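Surface-associated protein CshB (Streptococcus gordonii, PDB 6YZG) is a cell-wall-anchored streptococcal adhesin that probably binds host fibronectin, represented here by a chain that contains its non-repetitive domain 2. Local coordinates at residues 42-47 / 66-71; 70-75 / 117-122; 31-36 / 127-132; 23-28 / 35-40; 182-187 / 206-211. One frame throughout, in Å; residues are numbered along the deposited sequence.

Contact 1. Residues 42-47 / 66-71; sequences LKPFNS and PDAENG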
# COMPACT_ATOMS: atom_id res chain seq x y z
N LEU A 42 1.60 28.84 5.25
CA LEU A 42 1.28 27.85 4.22
C LEU A 42 2.52 27.75 3.31
O LEU A 42 2.59 28.40 2.21
CB LEU A 42 0.02 28.26 3.43
CG LEU A 42 -1.25 28.15 4.24
CD1 LEU A 42 -2.34 29.08 3.71
CD2 LEU A 42 -1.75 26.72 4.26
N LYS A 43 3.45 26.93 3.73
CA LYS A 43 4.73 26.78 3.05
C LYS A 43 5.23 25.37 3.21
O LYS A 43 4.95 24.67 4.20
CB LYS A 43 5.79 27.75 3.57
CG LYS A 43 5.53 29.23 3.29
CD LYS A 43 6.87 30.06 3.45
CE LYS A 43 6.84 31.44 2.84
NZ LYS A 43 6.40 31.45 1.42
N PRO A 44 5.97 24.87 2.19
CA PRO A 44 6.49 23.51 2.24
C PRO A 44 7.79 23.35 3.05
O PRO A 44 8.37 24.30 3.53
CB PRO A 44 6.73 23.19 0.78
CG PRO A 44 7.18 24.53 0.22
CD PRO A 44 6.23 25.53 0.88
N PHE A 45 8.14 22.10 3.30
CA PHE A 45 9.21 21.77 4.27
C PHE A 45 10.56 22.36 3.81
O PHE A 45 11.38 22.71 4.67
CB PHE A 45 9.31 20.27 4.46
CG PHE A 45 10.20 19.80 5.57
CD1 PHE A 45 9.87 20.03 6.90
CD2 PHE A 45 11.39 19.17 5.27
CE1 PHE A 45 10.72 19.54 7.88
CE2 PHE A 45 12.25 18.72 6.26
CZ PHE A 45 11.89 18.91 7.57
N ASN A 46 10.79 22.49 2.53
CA ASN A 46 12.07 23.06 1.96
C ASN A 46 12.18 24.55 2.27
O ASN A 46 13.24 25.12 1.98
CB ASN A 46 12.15 22.77 0.47
CG ASN A 46 10.97 23.24 -0.34
OD1 ASN A 46 9.85 22.86 -0.04
ND2 ASN A 46 11.14 24.02 -1.42
N SER A 47 11.19 25.17 2.88
CA SER A 47 11.24 26.56 3.36
C SER A 47 11.58 26.67 4.83
O SER A 47 11.65 27.84 5.32
CB SER A 47 9.95 27.30 3.12
OG SER A 47 8.91 26.89 3.98
N PRO A 66 13.46 29.99 1.63
CA PRO A 66 12.51 30.49 2.62
C PRO A 66 11.27 31.11 1.98
O PRO A 66 10.30 31.28 2.69
CB PRO A 66 13.32 31.50 3.45
CG PRO A 66 14.38 31.96 2.49
CD PRO A 66 14.73 30.74 1.65
N ASP A 67 11.33 31.43 0.69
CA ASP A 67 10.20 32.03 -0.08
C ASP A 67 9.39 30.99 -0.88
O ASP A 67 8.46 31.36 -1.62
CB ASP A 67 10.73 33.13 -1.01
CG ASP A 67 11.39 34.26 -0.24
OD1 ASP A 67 10.87 34.61 0.82
OD2 ASP A 67 12.48 34.67 -0.67
N ALA A 68 9.66 29.70 -0.64
CA ALA A 68 8.91 28.64 -1.32
C ALA A 68 7.43 28.73 -0.96
O ALA A 68 7.08 29.07 0.15
CB ALA A 68 9.46 27.29 -0.96
N GLU A 69 6.59 28.35 -1.89
CA GLU A 69 5.13 28.38 -1.76
C GLU A 69 4.60 26.96 -1.93
O GLU A 69 5.23 26.13 -2.62
CB GLU A 69 4.49 29.29 -2.83
CG GLU A 69 4.82 30.76 -2.68
CD GLU A 69 4.27 31.62 -3.81
OE1 GLU A 69 3.05 31.56 -4.06
OE2 GLU A 69 5.07 32.32 -4.48
N ASN A 70 3.46 26.66 -1.34
CA ASN A 70 2.73 25.40 -1.59
C ASN A 70 2.47 25.26 -3.08
O ASN A 70 2.06 26.24 -3.73
CB ASN A 70 1.45 25.31 -0.79
CG ASN A 70 1.72 25.11 0.69
OD1 ASN A 70 2.83 24.77 1.11
ND2 ASN A 70 0.63 25.25 1.45
N GLY A 71 2.64 24.08 -3.62
CA GLY A 71 2.24 23.89 -5.01
C GLY A 71 2.65 22.51 -5.49
O GLY A 71 2.84 21.58 -4.70
O HOH W 1 2.08 28.87 -0.15
O HOH W 2 10.25 31.00 5.40

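Contact 2. Residues 70-75 / 117-122; sequences NGFLTS and NSTNWG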
# COMPACT_ATOMS: atom_id res chain seq x y z
N ASN A 70 3.46 26.66 -1.34
CA ASN A 70 2.73 25.40 -1.59
C ASN A 70 2.47 25.26 -3.08
O ASN A 70 2.06 26.24 -3.73
CB ASN A 70 1.45 25.31 -0.79
CG ASN A 70 1.72 25.11 0.69
OD1 ASN A 70 2.83 24.77 1.11
ND2 ASN A 70 0.63 25.25 1.45
N GLY A 71 2.64 24.08 -3.62
CA GLY A 71 2.24 23.89 -5.01
C GLY A 71 2.65 22.51 -5.49
O GLY A 71 2.84 21.58 -4.70
N PHE A 72 2.65 22.33 -6.81
CA PHE A 72 2.99 21.04 -7.42
C PHE A 72 4.49 20.74 -7.37
O PHE A 72 5.30 21.69 -7.40
CB PHE A 72 2.53 21.05 -8.88
CG PHE A 72 1.03 21.22 -9.01
CD1 PHE A 72 0.22 20.17 -8.64
CD2 PHE A 72 0.46 22.36 -9.55
CE1 PHE A 72 -1.15 20.26 -8.75
CE2 PHE A 72 -0.93 22.44 -9.67
CZ PHE A 72 -1.72 21.41 -9.23
N LEU A 73 4.80 19.45 -7.37
CA LEU A 73 6.18 19.03 -7.70
C LEU A 73 6.58 19.66 -9.05
O LEU A 73 5.76 19.64 -9.96
CB LEU A 73 6.27 17.54 -7.72
CG LEU A 73 5.98 16.83 -6.41
CD1 LEU A 73 5.82 15.31 -6.61
CD2 LEU A 73 7.05 17.13 -5.40
N THR A 74 7.81 20.17 -9.15
CA THR A 74 8.22 20.86 -10.37
C THR A 74 8.38 19.85 -11.49
O THR A 74 8.46 20.32 -12.66
CB THR A 74 9.48 21.71 -10.18
OG1 THR A 74 10.64 20.85 -10.13
CG2 THR A 74 9.44 22.59 -8.96
N SER A 75 8.48 18.57 -11.23
CA SER A 75 8.51 17.49 -12.23
C SER A 75 7.12 17.13 -12.74
O SER A 75 7.01 16.36 -13.70
CB SER A 75 9.20 16.31 -11.67
OG SER A 75 8.58 15.94 -10.42
N ASN A 117 -3.11 15.59 -6.83
CA ASN A 117 -1.92 14.75 -6.73
C ASN A 117 -0.64 15.54 -7.11
O ASN A 117 -0.67 16.51 -7.84
CB ASN A 117 -2.07 13.55 -7.64
CG ASN A 117 -3.32 12.79 -7.24
OD1 ASN A 117 -3.39 12.33 -6.10
ND2 ASN A 117 -4.25 12.64 -8.18
N SER A 118 0.47 15.04 -6.60
CA SER A 118 1.81 15.43 -7.08
C SER A 118 2.23 16.81 -6.59
O SER A 118 2.48 17.73 -7.36
CB SER A 118 1.95 15.33 -8.58
OG SER A 118 1.51 14.04 -9.00
N THR A 119 2.34 16.94 -5.26
CA THR A 119 2.53 18.24 -4.58
C THR A 119 3.60 18.19 -3.51
O THR A 119 4.04 17.15 -3.09
CB THR A 119 1.22 18.76 -3.99
OG1 THR A 119 0.87 17.90 -2.91
CG2 THR A 119 0.11 18.86 -5.01
N ASN A 120 3.98 19.38 -3.08
CA ASN A 120 4.94 19.63 -1.99
C ASN A 120 4.37 20.84 -1.26
O ASN A 120 4.33 21.96 -1.80
CB ASN A 120 6.32 19.91 -2.56
CG ASN A 120 7.36 20.32 -1.54
OD1 ASN A 120 7.39 19.85 -0.42
ND2 ASN A 120 8.34 21.13 -2.00
N TRP A 121 3.83 20.59 -0.07
CA TRP A 121 3.03 21.62 0.64
C TRP A 121 3.23 21.49 2.13
O TRP A 121 3.65 20.42 2.63
CB TRP A 121 1.54 21.56 0.27
CG TRP A 121 0.83 20.33 0.70
CD1 TRP A 121 0.75 19.13 0.05
CD2 TRP A 121 -0.02 20.14 1.84
NE1 TRP A 121 -0.10 18.26 0.66
CE2 TRP A 121 -0.59 18.86 1.78
CE3 TRP A 121 -0.41 20.99 2.89
CZ2 TRP A 121 -1.51 18.38 2.72
CZ3 TRP A 121 -1.30 20.51 3.83
CH2 TRP A 121 -1.84 19.24 3.74
N GLY A 122 2.77 22.51 2.86
CA GLY A 122 2.72 22.39 4.33
C GLY A 122 1.82 23.45 4.90
O GLY A 122 1.39 24.40 4.21

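Contact 3. Residues 31-36 / 127-132; sequences PGYVVT and IEATYL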
# COMPACT_ATOMS: atom_id res chain seq x y z
N PRO A 31 -17.63 19.67 26.57
CA PRO A 31 -18.26 20.82 27.19
C PRO A 31 -17.24 21.70 27.94
O PRO A 31 -16.51 21.14 28.86
CB PRO A 31 -19.27 20.13 28.13
CG PRO A 31 -19.59 18.85 27.45
CD PRO A 31 -18.27 18.39 26.87
N GLY A 32 -17.18 22.95 27.58
CA GLY A 32 -16.30 23.93 28.24
C GLY A 32 -14.88 23.98 27.62
O GLY A 32 -14.15 24.90 28.02
N TYR A 33 -14.56 23.06 26.70
CA TYR A 33 -13.15 22.92 26.19
C TYR A 33 -13.15 23.34 24.71
O TYR A 33 -13.71 22.60 23.89
CB TYR A 33 -12.66 21.52 26.45
CG TYR A 33 -11.16 21.35 26.38
CD1 TYR A 33 -10.48 21.43 25.18
CD2 TYR A 33 -10.43 21.12 27.51
CE1 TYR A 33 -9.10 21.32 25.12
CE2 TYR A 33 -9.05 21.01 27.47
CZ TYR A 33 -8.38 21.12 26.26
OH TYR A 33 -7.02 21.01 26.18
N VAL A 34 -12.54 24.49 24.43
CA VAL A 34 -12.58 25.12 23.10
C VAL A 34 -11.16 25.10 22.53
O VAL A 34 -10.23 25.63 23.18
CB VAL A 34 -13.12 26.56 23.11
CG1 VAL A 34 -13.08 27.09 21.66
CG2 VAL A 34 -14.52 26.59 23.71
N VAL A 35 -11.04 24.57 21.33
CA VAL A 35 -9.76 24.63 20.61
C VAL A 35 -9.90 25.55 19.41
O VAL A 35 -10.91 25.55 18.69
CB VAL A 35 -9.31 23.23 20.18
CG1 VAL A 35 -9.06 22.31 21.35
CG2 VAL A 35 -10.23 22.58 19.21
N THR A 36 -8.87 26.36 19.23
CA THR A 36 -8.85 27.29 18.10
C THR A 36 -7.55 27.06 17.37
O THR A 36 -6.46 27.20 18.02
CB THR A 36 -8.95 28.74 18.53
OG1 THR A 36 -10.15 28.94 19.33
CG2 THR A 36 -8.99 29.66 17.33
N ILE A 127 -1.97 27.14 17.91
CA ILE A 127 -3.03 26.39 18.64
C ILE A 127 -3.28 27.07 19.97
O ILE A 127 -2.34 27.39 20.63
CB ILE A 127 -2.56 24.96 18.92
CG1 ILE A 127 -2.32 24.16 17.65
CG2 ILE A 127 -3.53 24.24 19.86
CD1 ILE A 127 -1.52 22.95 17.99
N GLU A 128 -4.55 27.19 20.32
CA GLU A 128 -4.96 27.70 21.65
C GLU A 128 -6.08 26.81 22.16
O GLU A 128 -6.97 26.48 21.41
CB GLU A 128 -5.46 29.13 21.49
CG GLU A 128 -6.24 29.69 22.65
CD GLU A 128 -6.86 30.97 22.12
OE1 GLU A 128 -6.08 31.82 21.69
OE2 GLU A 128 -8.08 31.02 21.97
N ALA A 129 -5.95 26.37 23.39
CA ALA A 129 -7.02 25.60 24.03
C ALA A 129 -7.45 26.37 25.27
O ALA A 129 -6.59 26.87 26.00
CB ALA A 129 -6.54 24.24 24.44
N THR A 130 -8.75 26.45 25.48
CA THR A 130 -9.29 27.05 26.73
C THR A 130 -10.26 26.10 27.39
O THR A 130 -11.00 25.37 26.74
CB THR A 130 -9.95 28.40 26.49
OG1 THR A 130 -11.11 28.20 25.64
CG2 THR A 130 -9.01 29.40 25.87
N TYR A 131 -10.22 26.08 28.72
CA TYR A 131 -11.16 25.28 29.52
C TYR A 131 -11.89 26.24 30.46
O TYR A 131 -11.23 26.90 31.22
CB TYR A 131 -10.55 24.11 30.27
CG TYR A 131 -11.59 23.30 30.99
CD1 TYR A 131 -12.64 22.69 30.33
CD2 TYR A 131 -11.59 23.25 32.38
CE1 TYR A 131 -13.63 21.98 31.00
CE2 TYR A 131 -12.55 22.53 33.07
CZ TYR A 131 -13.58 21.92 32.39
OH TYR A 131 -14.55 21.21 33.07
N LEU A 132 -13.19 26.39 30.21
CA LEU A 132 -14.04 27.38 30.95
C LEU A 132 -13.40 28.75 30.87
O LEU A 132 -13.31 29.46 31.94
CB LEU A 132 -14.21 26.91 32.40
CG LEU A 132 -14.82 25.55 32.63
CD1 LEU A 132 -14.89 25.24 34.14
CD2 LEU A 132 -16.19 25.42 32.00
O HOH W 3 -13.29 27.52 27.18
O HOH W 4 -9.67 28.33 22.12

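Contact 4. Residues 23-28 / 35-40; sequences TTFTKE and VTLTVK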
# COMPACT_ATOMS: atom_id res chain seq x y z
N THR A 23 -6.80 32.17 8.44
CA THR A 23 -7.96 31.29 8.55
C THR A 23 -8.00 30.66 9.94
O THR A 23 -6.94 30.29 10.51
CB THR A 23 -7.93 30.15 7.52
OG1 THR A 23 -8.03 30.73 6.21
CG2 THR A 23 -9.00 29.10 7.75
N THR A 24 -9.18 30.55 10.53
CA THR A 24 -9.34 29.86 11.81
C THR A 24 -10.29 28.67 11.71
O THR A 24 -11.26 28.65 10.91
CB THR A 24 -9.83 30.80 12.93
OG1 THR A 24 -11.17 31.26 12.61
CG2 THR A 24 -8.83 31.89 13.18
N PHE A 25 -10.01 27.69 12.58
CA PHE A 25 -10.88 26.52 12.81
C PHE A 25 -11.16 26.54 14.31
O PHE A 25 -10.18 26.52 15.09
CB PHE A 25 -10.25 25.19 12.38
CG PHE A 25 -11.05 23.97 12.73
CD1 PHE A 25 -10.91 23.37 13.97
CD2 PHE A 25 -12.00 23.49 11.82
CE1 PHE A 25 -11.70 22.29 14.30
CE2 PHE A 25 -12.75 22.37 12.16
CZ PHE A 25 -12.60 21.80 13.40
N THR A 26 -12.40 26.51 14.75
CA THR A 26 -12.73 26.57 16.17
C THR A 26 -13.79 25.51 16.51
O THR A 26 -14.76 25.36 15.79
CB THR A 26 -13.31 27.96 16.49
OG1 THR A 26 -12.49 29.02 15.99
CG2 THR A 26 -13.47 28.06 17.99
N LYS A 27 -13.56 24.75 17.56
CA LYS A 27 -14.49 23.68 17.95
C LYS A 27 -14.48 23.56 19.47
O LYS A 27 -13.42 23.43 20.10
CB LYS A 27 -14.12 22.34 17.30
CG LYS A 27 -15.01 21.15 17.72
CD LYS A 27 -16.41 21.23 17.22
CE LYS A 27 -17.22 20.03 17.71
NZ LYS A 27 -18.60 20.02 17.19
N GLU A 28 -15.68 23.50 20.06
CA GLU A 28 -15.83 23.08 21.44
C GLU A 28 -15.88 21.56 21.46
O GLU A 28 -16.91 20.96 21.13
CB GLU A 28 -17.08 23.72 22.05
CG GLU A 28 -17.21 23.55 23.56
CD GLU A 28 -18.37 24.32 24.18
OE1 GLU A 28 -19.13 25.06 23.45
OE2 GLU A 28 -18.55 24.10 25.40
N VAL A 35 -11.04 24.57 21.33
CA VAL A 35 -9.76 24.63 20.61
C VAL A 35 -9.90 25.55 19.41
O VAL A 35 -10.91 25.55 18.69
CB VAL A 35 -9.31 23.23 20.18
CG1 VAL A 35 -9.06 22.31 21.35
CG2 VAL A 35 -10.23 22.58 19.21
N THR A 36 -8.87 26.36 19.23
CA THR A 36 -8.85 27.29 18.10
C THR A 36 -7.55 27.06 17.37
O THR A 36 -6.46 27.20 18.02
CB THR A 36 -8.95 28.74 18.53
OG1 THR A 36 -10.15 28.94 19.33
CG2 THR A 36 -8.99 29.66 17.33
N LEU A 37 -7.59 26.77 16.09
CA LEU A 37 -6.43 26.65 15.21
C LEU A 37 -6.43 27.90 14.34
O LEU A 37 -7.48 28.27 13.76
CB LEU A 37 -6.50 25.45 14.27
CG LEU A 37 -6.79 24.09 14.87
CD1 LEU A 37 -6.68 23.00 13.81
CD2 LEU A 37 -6.08 23.77 16.15
N THR A 38 -5.28 28.52 14.19
CA THR A 38 -5.11 29.66 13.28
C THR A 38 -3.99 29.34 12.30
O THR A 38 -2.93 28.92 12.76
CB THR A 38 -4.75 30.95 14.02
OG1 THR A 38 -5.74 31.22 15.03
CG2 THR A 38 -4.68 32.13 13.08
N VAL A 39 -4.24 29.49 11.01
CA VAL A 39 -3.17 29.27 10.02
C VAL A 39 -2.11 30.34 10.13
O VAL A 39 -2.43 31.55 9.96
CB VAL A 39 -3.73 29.18 8.62
CG1 VAL A 39 -2.60 28.99 7.66
CG2 VAL A 39 -4.80 28.12 8.48
N LYS A 40 -0.88 29.96 10.50
CA LYS A 40 0.25 30.92 10.65
C LYS A 40 1.02 30.98 9.32
O LYS A 40 1.52 32.06 8.97
CB LYS A 40 1.16 30.40 11.77
CG LYS A 40 2.37 31.27 12.05
CD LYS A 40 3.17 30.76 13.21
CE LYS A 40 4.28 31.70 13.60
NZ LYS A 40 4.42 31.74 15.07

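Contact 5. Residues 182-187 / 206-211; sequences ITKKML and DWYKYL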
# COMPACT_ATOMS: atom_id res chain seq x y z
N ILE A 182 11.23 5.70 6.85
CA ILE A 182 11.75 5.65 5.47
C ILE A 182 13.21 6.03 5.51
O ILE A 182 13.57 7.12 6.02
CB ILE A 182 10.96 6.58 4.52
CG1 ILE A 182 9.50 6.20 4.49
CG2 ILE A 182 11.57 6.55 3.14
CD1 ILE A 182 8.56 7.13 3.73
N THR A 183 14.04 5.18 4.92
CA THR A 183 15.46 5.46 4.81
C THR A 183 15.88 5.77 3.37
O THR A 183 15.09 5.52 2.43
CB THR A 183 16.25 4.25 5.30
OG1 THR A 183 16.00 3.18 4.39
CG2 THR A 183 15.89 3.84 6.70
N LYS A 184 17.06 6.35 3.25
CA LYS A 184 17.63 6.62 1.91
C LYS A 184 17.68 5.35 1.08
O LYS A 184 17.31 5.39 -0.06
CB LYS A 184 19.01 7.26 2.07
CG LYS A 184 19.72 7.50 0.74
CD LYS A 184 20.84 8.49 0.83
CE LYS A 184 21.27 8.94 -0.55
NZ LYS A 184 22.40 9.90 -0.49
N LYS A 185 18.09 4.23 1.66
CA LYS A 185 18.11 2.95 0.92
C LYS A 185 16.72 2.57 0.43
O LYS A 185 16.54 2.18 -0.75
CB LYS A 185 18.70 1.87 1.84
CG LYS A 185 18.74 0.51 1.14
CD LYS A 185 19.33 -0.60 1.97
CE LYS A 185 19.94 -1.70 1.13
NZ LYS A 185 18.99 -2.17 0.09
N MET A 186 15.69 2.70 1.25
CA MET A 186 14.33 2.33 0.84
C MET A 186 13.86 3.24 -0.31
O MET A 186 13.17 2.78 -1.25
CB MET A 186 13.34 2.50 1.99
CG MET A 186 13.43 1.42 3.03
SD MET A 186 12.54 1.93 4.55
CE MET A 186 13.23 0.76 5.72
N LEU A 187 14.16 4.53 -0.20
CA LEU A 187 13.75 5.52 -1.21
C LEU A 187 14.47 5.20 -2.55
O LEU A 187 13.80 5.19 -3.58
CB LEU A 187 14.04 6.93 -0.66
CG LEU A 187 13.71 8.07 -1.59
CD1 LEU A 187 12.25 8.06 -2.04
CD2 LEU A 187 14.09 9.38 -0.91
N ASP A 206 16.19 18.70 -2.14
CA ASP A 206 16.97 17.53 -1.71
C ASP A 206 16.07 16.59 -0.89
O ASP A 206 15.92 16.79 0.33
CB ASP A 206 18.23 17.91 -0.96
CG ASP A 206 19.04 16.67 -0.59
OD1 ASP A 206 18.61 15.54 -0.85
OD2 ASP A 206 20.17 16.86 -0.08
N TRP A 207 15.38 15.68 -1.54
CA TRP A 207 14.36 14.84 -0.88
C TRP A 207 15.04 13.97 0.16
O TRP A 207 14.36 13.53 1.09
CB TRP A 207 13.63 13.99 -1.93
CG TRP A 207 12.96 14.88 -2.92
CD1 TRP A 207 13.39 15.15 -4.19
CD2 TRP A 207 11.86 15.79 -2.69
NE1 TRP A 207 12.59 16.08 -4.75
CE2 TRP A 207 11.59 16.49 -3.89
CE3 TRP A 207 11.01 16.04 -1.59
CZ2 TRP A 207 10.58 17.42 -4.05
CZ3 TRP A 207 10.01 16.95 -1.75
CH2 TRP A 207 9.80 17.67 -2.93
N TYR A 208 16.32 13.63 0.02
CA TYR A 208 16.98 12.80 1.05
C TYR A 208 16.98 13.54 2.38
O TYR A 208 17.04 12.85 3.45
CB TYR A 208 18.41 12.44 0.65
CG TYR A 208 18.44 11.66 -0.62
CD1 TYR A 208 17.84 10.42 -0.72
CD2 TYR A 208 19.10 12.17 -1.73
CE1 TYR A 208 17.89 9.68 -1.90
CE2 TYR A 208 19.08 11.49 -2.93
CZ TYR A 208 18.49 10.24 -3.02
OH TYR A 208 18.52 9.58 -4.23
N LYS A 209 16.92 14.85 2.37
CA LYS A 209 16.90 15.65 3.63
C LYS A 209 15.44 15.91 4.06
O LYS A 209 15.25 16.61 5.06
CB LYS A 209 17.76 16.91 3.57
CG LYS A 209 19.24 16.58 3.34
CD LYS A 209 19.76 15.57 4.36
CE LYS A 209 21.21 15.14 4.16
NZ LYS A 209 22.14 16.27 4.38
N TYR A 210 14.42 15.36 3.41
CA TYR A 210 13.06 15.20 4.02
C TYR A 210 13.08 14.01 4.95
O TYR A 210 12.21 13.94 5.81
CB TYR A 210 11.99 15.07 2.94
CG TYR A 210 11.44 16.36 2.40
CD1 TYR A 210 12.26 17.40 1.99
CD2 TYR A 210 10.08 16.54 2.28
CE1 TYR A 210 11.71 18.57 1.50
CE2 TYR A 210 9.52 17.70 1.77
CZ TYR A 210 10.34 18.73 1.39
OH TYR A 210 9.84 19.88 0.82
N LEU A 211 13.93 13.01 4.75
CA LEU A 211 13.93 11.79 5.55
C LEU A 211 14.35 12.10 6.97
O LEU A 211 15.13 13.04 7.21
CB LEU A 211 14.83 10.77 4.87
CG LEU A 211 14.43 10.37 3.46
CD1 LEU A 211 15.34 9.26 2.95
CD2 LEU A 211 12.97 10.05 3.37

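Contact 1. Residues 42-47 / 66-71
K43 sets its CG anti to the carbonyl carbon (chi1 -67°), runs on extended, and bends only at its last torsion (chi4 -51°), which delivers NZ to the loop 66-71. N70 uses a similar first torsion (chi1 -71°) to swing its amide against the backbone of L42 to P44. The ammonium group donates to the backbone of A68, with NZ 2.8 Å from A68 O and standing above the carbonyl plane. A long, flexible lysine suits this reach, and the aliphatic part of its chain lies along the same carbonyl. The carboxylates of D67 and E69 are too far for an ion pair, but would probably make the surroundings more welcoming to the positive charge. The segment 42-47 carries the chain out of strand 33-41 into a 3-10 turn at 45-47, whose start is pinned by P44 O: it accepts from both S47 N and S47 OG, the latter at 2.7 Å. Against this turn lies A68, whose single methyl is compact enough to sit close to P44, N46 and S47. A68 CB is 3.8 Å from P44 CG and 3.7 Å from N46 ND2, whose amide is held through OD1 by N120. N70 crosses L42 at about a right angle, ND2 being 3.7 Å from L42 CB. Its OD1 comes to 3.3 Å from P44 N, which has no hydrogen to give; the proline is merely packed there, and OD1 accepts from G122 N instead. A water links the loops further, 2.5 Å from L42 O, to which it donates, and 2.9 Å from N70 N, from which it accepts.

Contact 2. Residues 70-75 / 117-122
The ring of F72 presents its edge to two carbonyls, with S118 O 3.6 Å from CD1 and N117 O near the ring plane beside it; aromatic C-H groups suit such oxygens. The T119 methyl approaches the ring obliquely, and Y78 meets it from elsewhere in the chain. W121 stacks its indole on Y114, while the N70 amide stands nearly perpendicular to it, 84° between planes, touching W121 at CB. That amide copies a peptide group: OD1 accepts from G122 N at 2.9 Å, from above its carbonyl plane, and ND2 donates to G122 O at 3.0 Å, in the amide plane and on a lone pair. Asparagine is well suited, offering one donor and one acceptor side by side. Next comes the backbone pair G71 and N120, where N120 N lies 3.0 Å from G71 O almost along the C=O axis and G71 N 3.3 Å from N120 O. L73 N then reaches S118 O at 2.9 Å, and the leucine sends CD1 along the S118 backbone and CD2 to N120 CB, 4.0 Å away. Strand 71-72 is thus a two-residue antiparallel pairing on strand 119-131, and because a strand of the second subunit also pairs with T119 to G122, the beta sheet runs on across the subunit interface.

Contact 3. Residues 31-36 / 127-132
Strands 33-36 and 127-131 are antiparallel neighbours in the main beta sheet of the domain, their axes 4.7 Å apart. Backbone hydrogen bonds form the first kind of link. V34 and T130 exchange a reciprocal pair, V34 N to T130 O and T130 N to V34 O both at 2.9 Å; T36 and E128 form a second reciprocal pair, and L132 N closes the end on G32 O at 2.8 Å. Between these pairs the CA-H groups of Y33, V35, A129 and Y131 lean on the facing carbonyls, as the non-hydrogen-bonded positions allow.

Apolar packing is the second kind, on the face carrying Y33, V35, A129 and Y131. Both tyrosines have CG anti to the backbone N (chi1 -162° for Y33), yet cross at about a right angle, with Y33 CD2 3.9 Å from Y131 CD1. The far end of the Y33 ring reaches along the sheet to A129, whose small methyl accommodates it, CE1 lying 3.9 Å from A129 CB. V267 of the second subunit packs on both rings.

Water-mediated polar links are the third, on the face of V34, T36, E128 and T130. T36 and E128 point the same way side by side, and one water lies within hydrogen-bonding distance of T36 OG1, E128 OE2 and V34 O, more partners than it need serve at once. A second water joins T130 OG1 to G32 O, where it donates. At the strand end G32 adopts a positive phi (88°), comfortable for a residue without a side chain, and L132 CD2 comes within 4.0 Å of its CA.

Contact 4. Residues 23-28 / 35-40
Two threonine pairs line one face of this beta hairpin, formed by strands 24-30 and 33-41, and in each pair the side chains lie side by side and point the same way. In T24 OG1 takes the crowded position between the backbone N and the carbonyl carbon (chi1 65°), which leaves CG2 anti to the carbonyl carbon, where it touches T38 OG1 at 3.7 Å. T26 is turned differently, its CG2 anti to the backbone N, and meets T36 methyl to hydroxyl both ways: CG2 is 3.7 Å from T36 OG1, and OG1 is 3.8 Å from T36 CG2. Beta-branched threonine suits extended strands and tolerates this partly exposed face.

The other face is largely apolar, though K27 also starts on it and leads its chain away. F25, with CG anti to the backbone N (chi1 174°), meets L37 through the first carbons, CB to CB 4.2 Å, while L37 CD1 approaches the ring obliquely. W10 and F4 add edge-to-face rings to F25, and M260 of the second subunit packs on L37. Nearer the hairpin's open end V39 leans on T23, its CG2 3.9 Å from T23 CB.

Nearly straight backbone bonds fix the register, F25 pairing with L37 and K27 with V35; L37 N lies 2.8 Å from F25 O. V35 CG2, between the backbone N and the carbonyl carbon, lies 3.4 Å from K27 O.

Contact 5. Residues 182-187 / 206-211
T183 OG1 is gripped by one bond, from M186 N, 3.2 Å away with an N-H...O angle of 162°, with the hydroxyl oxygen turned between the backbone N and the carbonyl carbon (chi1 66°) to reach it. Threonine suits the N-cap, where it satisfies an amide that has no earlier turn of helix to bond to. The return bond, T183 N to M186 SD, is weak at 3.6 Å, but it completes a capping box at the start of helix 184-193. Just inside the cap, K184 extends across the face of Y208. Its CE lies over the ring centre, 3.7 Å from the centroid, in a CH-pi contact, and NZ follows at 4.3 Å and 12° off the ring normal as a cation-pi interaction. The fully extended chain makes lysine long enough for both, and the tyrosine hydroxyl beyond bonds to D188 of the same helix. Y208 belongs to the 3-10 turn 207-209, which thus packs against the first turn of the helix. L187, facing the turn, sets CD2 3.9 Å from Y208 CD1, approaching the ring obliquely, and reaches L211 CD1 as well. L211 makes the most extensive contact: its CD1 comes 3.4 Å from K184 N, and its other branch, CD2, is 3.8 Å from I182 CG2, the two side chains crossing at about a right angle. F153 of strand 153-158 touches both L187 and L211, extending this apolar packing into the smaller sheet.

In the fold
The five contacts fall into two groups. Contacts 3 and 4 share V35 and T36, and with centres 10 Å apart they place strand 33-41 between strands 24-30 and 119-131. Contact 2 lies at the other end of strand 119-131, its centre 33 Å from that of contact 3. It shares N70 and G71 with contact 1, and N46 OD1 is 3.0 Å from N120 ND2 between them. Contact 5 joins this group through Y210, whose OH is 2.8 Å from N120 OD1, and through W207 against L73; its centre is 17 Å from that of contact 2. Every contact touches the second subunit.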